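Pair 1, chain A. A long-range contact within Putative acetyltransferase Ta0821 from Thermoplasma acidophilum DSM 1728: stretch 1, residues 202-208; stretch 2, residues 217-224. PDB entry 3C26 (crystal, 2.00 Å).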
# COMPACT_ATOMS: atom_id res chain seq x y z
N GLY A 202 -27.01 -19.37 -0.47
CA GLY A 202 -26.61 -19.80 -1.81
C GLY A 202 -25.12 -19.80 -1.96
O GLY A 202 -24.43 -20.61 -1.33
N SER A 203 -24.61 -18.88 -2.79
CA SER A 203 -23.15 -18.72 -2.99
C SER A 203 -22.56 -17.62 -2.14
O SER A 203 -21.34 -17.44 -2.12
CB SER A 203 -22.77 -18.47 -4.45
OG SER A 203 -22.87 -19.65 -5.21
N THR A 204 -23.42 -16.90 -1.45
CA THR A 204 -22.97 -15.85 -0.53
C THR A 204 -22.53 -16.47 0.81
O THR A 204 -23.21 -17.25 1.44
CB THR A 204 -24.02 -14.77 -0.24
OG1 THR A 204 -24.54 -14.25 -1.48
CG2 THR A 204 -23.38 -13.65 0.51
N PHE A 205 -21.31 -16.13 1.21
CA PHE A 205 -20.79 -16.60 2.47
C PHE A 205 -19.86 -15.52 2.99
O PHE A 205 -18.71 -15.43 2.59
CB PHE A 205 -20.08 -17.93 2.30
CG PHE A 205 -19.77 -18.64 3.59
CD1 PHE A 205 -20.20 -19.92 3.82
CD2 PHE A 205 -19.10 -17.98 4.59
CE1 PHE A 205 -19.91 -20.56 5.02
CE2 PHE A 205 -18.81 -18.59 5.78
CZ PHE A 205 -19.20 -19.88 6.00
N VAL A 206 -20.43 -14.66 3.85
CA VAL A 206 -19.75 -13.51 4.42
C VAL A 206 -19.74 -13.51 5.95
O VAL A 206 -20.75 -13.68 6.63
CB VAL A 206 -20.41 -12.16 3.93
CG1 VAL A 206 -19.70 -10.93 4.49
CG2 VAL A 206 -20.45 -12.10 2.43
N TYR A 207 -18.56 -13.33 6.47
CA TYR A 207 -18.38 -13.16 7.90
C TYR A 207 -18.19 -11.66 8.18
O TYR A 207 -17.39 -11.01 7.54
CB TYR A 207 -17.18 -13.97 8.41
CG TYR A 207 -16.96 -13.70 9.87
CD1 TYR A 207 -17.64 -14.40 10.84
CD2 TYR A 207 -16.12 -12.67 10.27
CE1 TYR A 207 -17.45 -14.12 12.19
CE2 TYR A 207 -15.94 -12.37 11.59
CZ TYR A 207 -16.59 -13.07 12.54
OH TYR A 207 -16.36 -12.69 13.85
N PHE A 208 -18.96 -11.13 9.12
CA PHE A 208 -18.85 -9.74 9.50
C PHE A 208 -18.60 -9.53 11.00
O PHE A 208 -18.99 -10.33 11.84
CB PHE A 208 -20.06 -8.89 9.03
CG PHE A 208 -21.34 -9.23 9.69
CD1 PHE A 208 -21.71 -8.61 10.89
CD2 PHE A 208 -22.21 -10.12 9.10
CE1 PHE A 208 -22.88 -8.96 11.51
CE2 PHE A 208 -23.36 -10.46 9.73
CZ PHE A 208 -23.72 -9.85 10.93
N LEU A 217 -15.77 -6.99 6.88
CA LEU A 217 -16.47 -8.04 6.18
C LEU A 217 -15.51 -8.89 5.42
O LEU A 217 -14.71 -8.39 4.64
CB LEU A 217 -17.58 -7.48 5.23
CG LEU A 217 -18.57 -6.52 5.96
CD1 LEU A 217 -18.15 -5.05 5.83
CD2 LEU A 217 -20.00 -6.72 5.43
N PHE A 218 -15.56 -10.18 5.67
CA PHE A 218 -14.76 -11.16 4.96
C PHE A 218 -15.62 -11.90 3.94
O PHE A 218 -16.46 -12.74 4.28
CB PHE A 218 -14.15 -12.16 5.92
CG PHE A 218 -13.04 -11.63 6.70
CD1 PHE A 218 -13.27 -10.73 7.74
CD2 PHE A 218 -11.73 -11.97 6.38
CE1 PHE A 218 -12.22 -10.24 8.47
CE2 PHE A 218 -10.66 -11.48 7.14
CZ PHE A 218 -10.90 -10.61 8.15
N VAL A 219 -15.37 -11.62 2.68
CA VAL A 219 -16.18 -12.20 1.61
C VAL A 219 -15.51 -13.46 1.15
O VAL A 219 -14.57 -13.44 0.37
CB VAL A 219 -16.38 -11.23 0.47
CG1 VAL A 219 -17.37 -11.81 -0.59
CG2 VAL A 219 -16.90 -9.94 1.05
N ASN A 220 -16.04 -14.56 1.67
CA ASN A 220 -15.55 -15.92 1.38
C ASN A 220 -16.10 -16.52 0.09
O ASN A 220 -15.50 -17.42 -0.50
CB ASN A 220 -15.89 -16.83 2.55
CG ASN A 220 -15.05 -16.52 3.80
OD1 ASN A 220 -13.83 -16.57 3.74
ND2 ASN A 220 -15.71 -16.19 4.92
N ASP A 221 -17.27 -16.04 -0.30
CA ASP A 221 -17.96 -16.45 -1.51
C ASP A 221 -19.11 -15.51 -1.83
O ASP A 221 -19.72 -14.89 -0.96
CB ASP A 221 -18.48 -17.90 -1.43
CG ASP A 221 -18.70 -18.53 -2.84
OD1 ASP A 221 -18.56 -17.80 -3.87
OD2 ASP A 221 -18.94 -19.76 -2.89
N SER A 222 -19.34 -15.37 -3.12
CA SER A 222 -20.45 -14.55 -3.61
C SER A 222 -20.67 -14.79 -5.09
O SER A 222 -19.71 -14.98 -5.81
CB SER A 222 -20.20 -13.06 -3.39
OG SER A 222 -21.27 -12.33 -3.98
N ASP A 223 -21.92 -14.78 -5.54
CA ASP A 223 -22.16 -14.92 -6.97
C ASP A 223 -21.97 -13.58 -7.63
O ASP A 223 -21.82 -13.51 -8.83
CB ASP A 223 -23.55 -15.49 -7.30
N ASP A 224 -21.96 -12.52 -6.82
CA ASP A 224 -21.75 -11.15 -7.34
C ASP A 224 -21.15 -10.22 -6.29
O ASP A 224 -21.84 -9.42 -5.65
CB ASP A 224 -23.06 -10.57 -7.87
CG ASP A 224 -22.91 -9.18 -8.43
OD1 ASP A 224 -21.77 -8.70 -8.57
OD2 ASP A 224 -23.95 -8.56 -8.71
O HOH W 1 -23.20 -11.73 -2.43
O HOH W 2 -24.26 -14.87 -4.33

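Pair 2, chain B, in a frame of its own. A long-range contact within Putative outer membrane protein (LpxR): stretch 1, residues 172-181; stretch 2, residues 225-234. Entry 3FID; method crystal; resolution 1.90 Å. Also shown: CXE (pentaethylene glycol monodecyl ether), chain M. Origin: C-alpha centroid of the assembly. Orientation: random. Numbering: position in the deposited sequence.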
# COMPACT_ATOMS: atom_id res chain seq x y z
N GLY B 172 3.50 9.47 -11.26
CA GLY B 172 4.48 10.54 -11.50
C GLY B 172 4.33 11.67 -10.51
O GLY B 172 3.37 11.71 -9.73
N GLY B 173 5.27 12.62 -10.57
CA GLY B 173 5.32 13.73 -9.64
C GLY B 173 6.69 13.85 -8.99
O GLY B 173 7.65 13.21 -9.44
N ASN B 174 6.76 14.64 -7.92
CA ASN B 174 8.04 14.99 -7.30
C ASN B 174 8.33 14.21 -6.02
O ASN B 174 9.34 14.43 -5.34
CB ASN B 174 8.14 16.51 -7.06
CG ASN B 174 7.07 17.05 -6.08
OD1 ASN B 174 5.91 16.56 -6.05
ND2 ASN B 174 7.43 18.10 -5.31
N LEU B 175 7.45 13.24 -5.71
CA LEU B 175 7.65 12.39 -4.55
C LEU B 175 7.95 10.95 -4.98
O LEU B 175 8.96 10.38 -4.56
CB LEU B 175 6.42 12.43 -3.63
CG LEU B 175 5.89 13.79 -3.18
CD1 LEU B 175 4.73 13.59 -2.27
CD2 LEU B 175 6.98 14.54 -2.43
N PHE B 176 7.06 10.37 -5.81
CA PHE B 176 7.25 9.02 -6.39
C PHE B 176 6.97 9.02 -7.88
O PHE B 176 6.01 9.66 -8.36
CB PHE B 176 6.31 7.98 -5.76
CG PHE B 176 6.37 7.93 -4.25
CD1 PHE B 176 7.30 7.12 -3.58
CD2 PHE B 176 5.48 8.69 -3.50
CE1 PHE B 176 7.33 7.07 -2.19
CE2 PHE B 176 5.48 8.64 -2.13
CZ PHE B 176 6.40 7.83 -1.45
N GLN B 177 7.76 8.24 -8.61
CA GLN B 177 7.60 8.13 -10.03
C GLN B 177 8.05 6.73 -10.44
O GLN B 177 9.16 6.32 -10.13
CB GLN B 177 8.38 9.22 -10.76
CG GLN B 177 8.13 9.25 -12.25
CD GLN B 177 8.22 10.66 -12.79
OE1 GLN B 177 7.35 11.50 -12.52
NE2 GLN B 177 9.29 10.95 -13.50
N TYR B 178 7.13 6.00 -11.05
CA TYR B 178 7.41 4.65 -11.54
C TYR B 178 6.43 4.19 -12.60
O TYR B 178 5.37 4.79 -12.79
CB TYR B 178 7.50 3.64 -10.39
CG TYR B 178 6.20 3.34 -9.65
CD1 TYR B 178 5.96 3.86 -8.38
CD2 TYR B 178 5.21 2.52 -10.23
CE1 TYR B 178 4.75 3.54 -7.68
CE2 TYR B 178 4.04 2.22 -9.56
CZ TYR B 178 3.82 2.73 -8.28
OH TYR B 178 2.63 2.42 -7.62
N LEU B 179 6.82 3.13 -13.31
CA LEU B 179 5.96 2.46 -14.28
C LEU B 179 5.93 0.99 -13.85
O LEU B 179 6.98 0.38 -13.68
CB LEU B 179 6.53 2.58 -15.70
CG LEU B 179 5.68 1.87 -16.78
CD1 LEU B 179 4.31 2.54 -16.97
CD2 LEU B 179 6.43 1.76 -18.14
N GLY B 180 4.73 0.46 -13.64
CA GLY B 180 4.59 -0.92 -13.19
C GLY B 180 3.77 -1.80 -14.14
O GLY B 180 2.93 -1.32 -14.88
N TYR B 181 4.04 -3.10 -14.10
CA TYR B 181 3.27 -4.07 -14.88
C TYR B 181 3.21 -5.35 -14.08
O TYR B 181 4.16 -5.73 -13.40
CB TYR B 181 3.91 -4.35 -16.26
CG TYR B 181 5.41 -4.56 -16.24
CD1 TYR B 181 5.97 -5.83 -16.26
CD2 TYR B 181 6.27 -3.44 -16.20
CE1 TYR B 181 7.39 -6.01 -16.26
CE2 TYR B 181 7.66 -3.60 -16.18
CZ TYR B 181 8.21 -4.88 -16.22
OH TYR B 181 9.58 -4.97 -16.20
N ARG B 225 5.76 -5.85 -11.14
CA ARG B 225 7.13 -5.34 -11.20
C ARG B 225 7.13 -3.85 -11.50
O ARG B 225 6.60 -3.42 -12.53
CB ARG B 225 7.92 -6.08 -12.29
CG ARG B 225 9.29 -5.42 -12.58
CD ARG B 225 10.26 -6.46 -13.14
NE ARG B 225 10.50 -7.50 -12.15
CZ ARG B 225 11.28 -8.56 -12.34
NH1 ARG B 225 11.89 -8.72 -13.51
NH2 ARG B 225 11.44 -9.45 -11.38
N ARG B 226 7.77 -3.04 -10.67
CA ARG B 226 7.88 -1.65 -11.09
C ARG B 226 9.28 -1.14 -11.32
O ARG B 226 10.24 -1.58 -10.68
CB ARG B 226 7.10 -0.72 -10.17
CG ARG B 226 7.43 -0.88 -8.73
CD ARG B 226 6.31 -0.17 -7.94
NE ARG B 226 6.71 0.12 -6.58
CZ ARG B 226 6.25 -0.51 -5.49
NH1 ARG B 226 6.66 -0.12 -4.28
NH2 ARG B 226 5.38 -1.49 -5.60
N GLU B 227 9.38 -0.25 -12.31
CA GLU B 227 10.65 0.37 -12.68
C GLU B 227 10.62 1.77 -12.09
O GLU B 227 9.79 2.58 -12.47
CB GLU B 227 10.77 0.44 -14.20
CG GLU B 227 12.15 0.77 -14.67
CD GLU B 227 13.17 -0.35 -14.39
OE1 GLU B 227 14.37 -0.05 -14.58
OE2 GLU B 227 12.77 -1.49 -13.98
N VAL B 228 11.50 2.00 -11.13
CA VAL B 228 11.38 3.14 -10.23
C VAL B 228 12.31 4.26 -10.70
O VAL B 228 13.53 4.05 -10.88
CB VAL B 228 11.71 2.71 -8.77
CG1 VAL B 228 11.62 3.92 -7.81
CG2 VAL B 228 10.76 1.59 -8.30
N ASP B 229 11.73 5.43 -10.93
CA ASP B 229 12.47 6.63 -11.28
C ASP B 229 12.74 7.47 -10.03
O ASP B 229 13.86 7.97 -9.82
CB ASP B 229 11.69 7.45 -12.31
CG ASP B 229 12.41 8.76 -12.67
OD1 ASP B 229 11.81 9.84 -12.49
OD2 ASP B 229 13.60 8.69 -13.10
N LYS B 230 11.72 7.65 -9.20
CA LYS B 230 11.85 8.45 -7.97
C LYS B 230 11.26 7.75 -6.77
O LYS B 230 10.20 7.13 -6.86
CB LYS B 230 11.11 9.80 -8.08
CG LYS B 230 11.60 10.75 -9.17
CD LYS B 230 10.92 12.13 -8.97
CE LYS B 230 11.29 13.13 -10.05
NZ LYS B 230 10.22 13.30 -11.06
N ASN B 231 11.90 7.92 -5.62
CA ASN B 231 11.28 7.57 -4.34
C ASN B 231 11.92 8.50 -3.32
O ASN B 231 13.03 8.22 -2.84
CB ASN B 231 11.54 6.11 -4.00
CG ASN B 231 10.90 5.69 -2.70
OD1 ASN B 231 10.61 6.51 -1.84
ND2 ASN B 231 10.68 4.40 -2.55
N TYR B 232 11.25 9.61 -3.02
CA TYR B 232 11.77 10.63 -2.08
C TYR B 232 12.01 10.11 -0.66
O TYR B 232 12.91 10.60 0.03
CB TYR B 232 10.84 11.86 -2.08
CG TYR B 232 11.39 13.01 -1.27
CD1 TYR B 232 10.88 13.28 0.00
CD2 TYR B 232 12.46 13.79 -1.75
CE1 TYR B 232 11.39 14.34 0.79
CE2 TYR B 232 12.98 14.85 -0.97
CZ TYR B 232 12.45 15.10 0.30
OH TYR B 232 12.95 16.13 1.06
N THR B 233 11.25 9.10 -0.20
CA THR B 233 11.54 8.48 1.10
C THR B 233 12.99 7.92 1.17
O THR B 233 13.55 7.81 2.25
CB THR B 233 10.53 7.36 1.55
OG1 THR B 233 10.75 6.15 0.81
CG2 THR B 233 9.04 7.82 1.38
N LEU B 234 13.55 7.58 0.00
CA LEU B 234 14.89 6.99 -0.10
C LEU B 234 15.94 7.99 -0.60
O LEU B 234 17.11 7.92 -0.20
CB LEU B 234 14.87 5.77 -1.04
CG LEU B 234 14.05 4.56 -0.55
CD1 LEU B 234 14.16 3.40 -1.55
CD2 LEU B 234 14.45 4.15 0.90
C1 CXE M . -10.02 1.42 -26.27
C2 CXE M . -8.53 1.37 -26.03
C3 CXE M . -8.08 -0.00 -25.53
C4 CXE M . -6.99 0.10 -24.46
C5 CXE M . -6.18 -1.20 -24.35
C6 CXE M . -5.43 -1.23 -23.02
C7 CXE M . -4.89 -2.61 -22.65
C8 CXE M . -3.83 -2.48 -21.55
C9 CXE M . -3.56 -3.77 -20.78
C10 CXE M . -2.06 -4.00 -20.59
O11 CXE M . -1.83 -5.13 -19.75
C12 CXE M . -0.68 -5.90 -20.13
C13 CXE M . 0.37 -5.96 -19.01
O14 CXE M . 0.97 -7.26 -18.92
C15 CXE M . 1.83 -7.42 -17.79
C16 CXE M . 1.82 -8.86 -17.26
O17 CXE M . 3.13 -9.21 -16.79
C18 CXE M . 3.17 -9.91 -15.54
C19 CXE M . 4.62 -10.14 -15.10
O20 CXE M . 4.89 -9.53 -13.83
C21 CXE M . 6.27 -9.56 -13.44
C22 CXE M . 6.37 -10.39 -12.17
O23 CXE M . 7.68 -10.39 -11.62
C24 CXE M . 7.95 -11.59 -10.89
C25 CXE M . 9.22 -12.20 -11.43
O26 CXE M . 9.40 -13.49 -10.86

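Two antiparallel strands, the second carrying a one-residue bulge, form the common scaffold of pair 1 and pair 2, whose central backbones superpose with an RMSD of 0.9 Å over 14 residues. The strand axes run at 160° in pair 1 and 153° in pair 2, approaching to 4.6 and 4.5 Å. At the bulge, one carbonyl receives two successive amides. In pair 1, Phe A205 O accepts from Asn A220 N at 3.0 Å and, weakly, from Asp A221 N at 3.3 Å; in pair 2, the matching Gln B177 O accepts from Asp B229 N at 2.8 Å and Lys B230 N at 3.0 Å. The extra residue, Asn A220 or Asp B229, shifts the register by one; in pair 2 the chain also turns a corner at Asp B229. Beyond it regular pairing resumes: Tyr A207 and Phe A218 exchange two backbone hydrogen bonds, as do their counterparts Leu B179 and Glu B227.

The backbone fixes where each CB starts, but leaves the chemistry open. At the bulge itself, Phe A205 lays its ring beside the amide of Asn A220, with CD2 3.8 Å from ND2. Gln B177 meets the equivalent residue through a polar contact instead, a weak hydrogen bond from its NE2 to Asp B229 OD1 at 2.9 Å. On the same side of the sheet, Tyr A207 and Phe A218 bring CD2 and CD1 within 4.3 Å in an aromatic contact, whereas the matched Leu B179 and Glu B227 are exposed and pair mainly through their backbones.

The other face offers a second comparison. Val A206 packs its CG1 4.1 Å from Leu A217 CB, an aliphatic contact between diagonal neighbours. In pair 2 the same diagonal holds Tyr B178 and Arg B226, and the arginine's methylene supplies the apolar surface: its CD lies 3.6 Å from the centroid of the Tyr B178 ring, over the face. Phe A208, whose CB approaches Leu A217 CG at 4.2 Å, is replaced by Gly B180, where the backbone itself makes the contact, CA lying 3.9 Å from Arg B226 CB. Val A219 and Val B228, by contrast, nearly coincide, their side-chain centres 0.6 Å apart.

Past the bulge, water joins the stretches in pair 1: one molecule hydrogen-bonds both Thr A204 OG1, at 3.0 Å, and Ser A222 OG, at 2.5 Å. At the matched positions of pair 2, Phe B176 reaches across directly, its CE1 3.3 Å from Asn B231 OD1. A shared register therefore prescribes neighbours, while solvent, ring or methylene may fill the space between them.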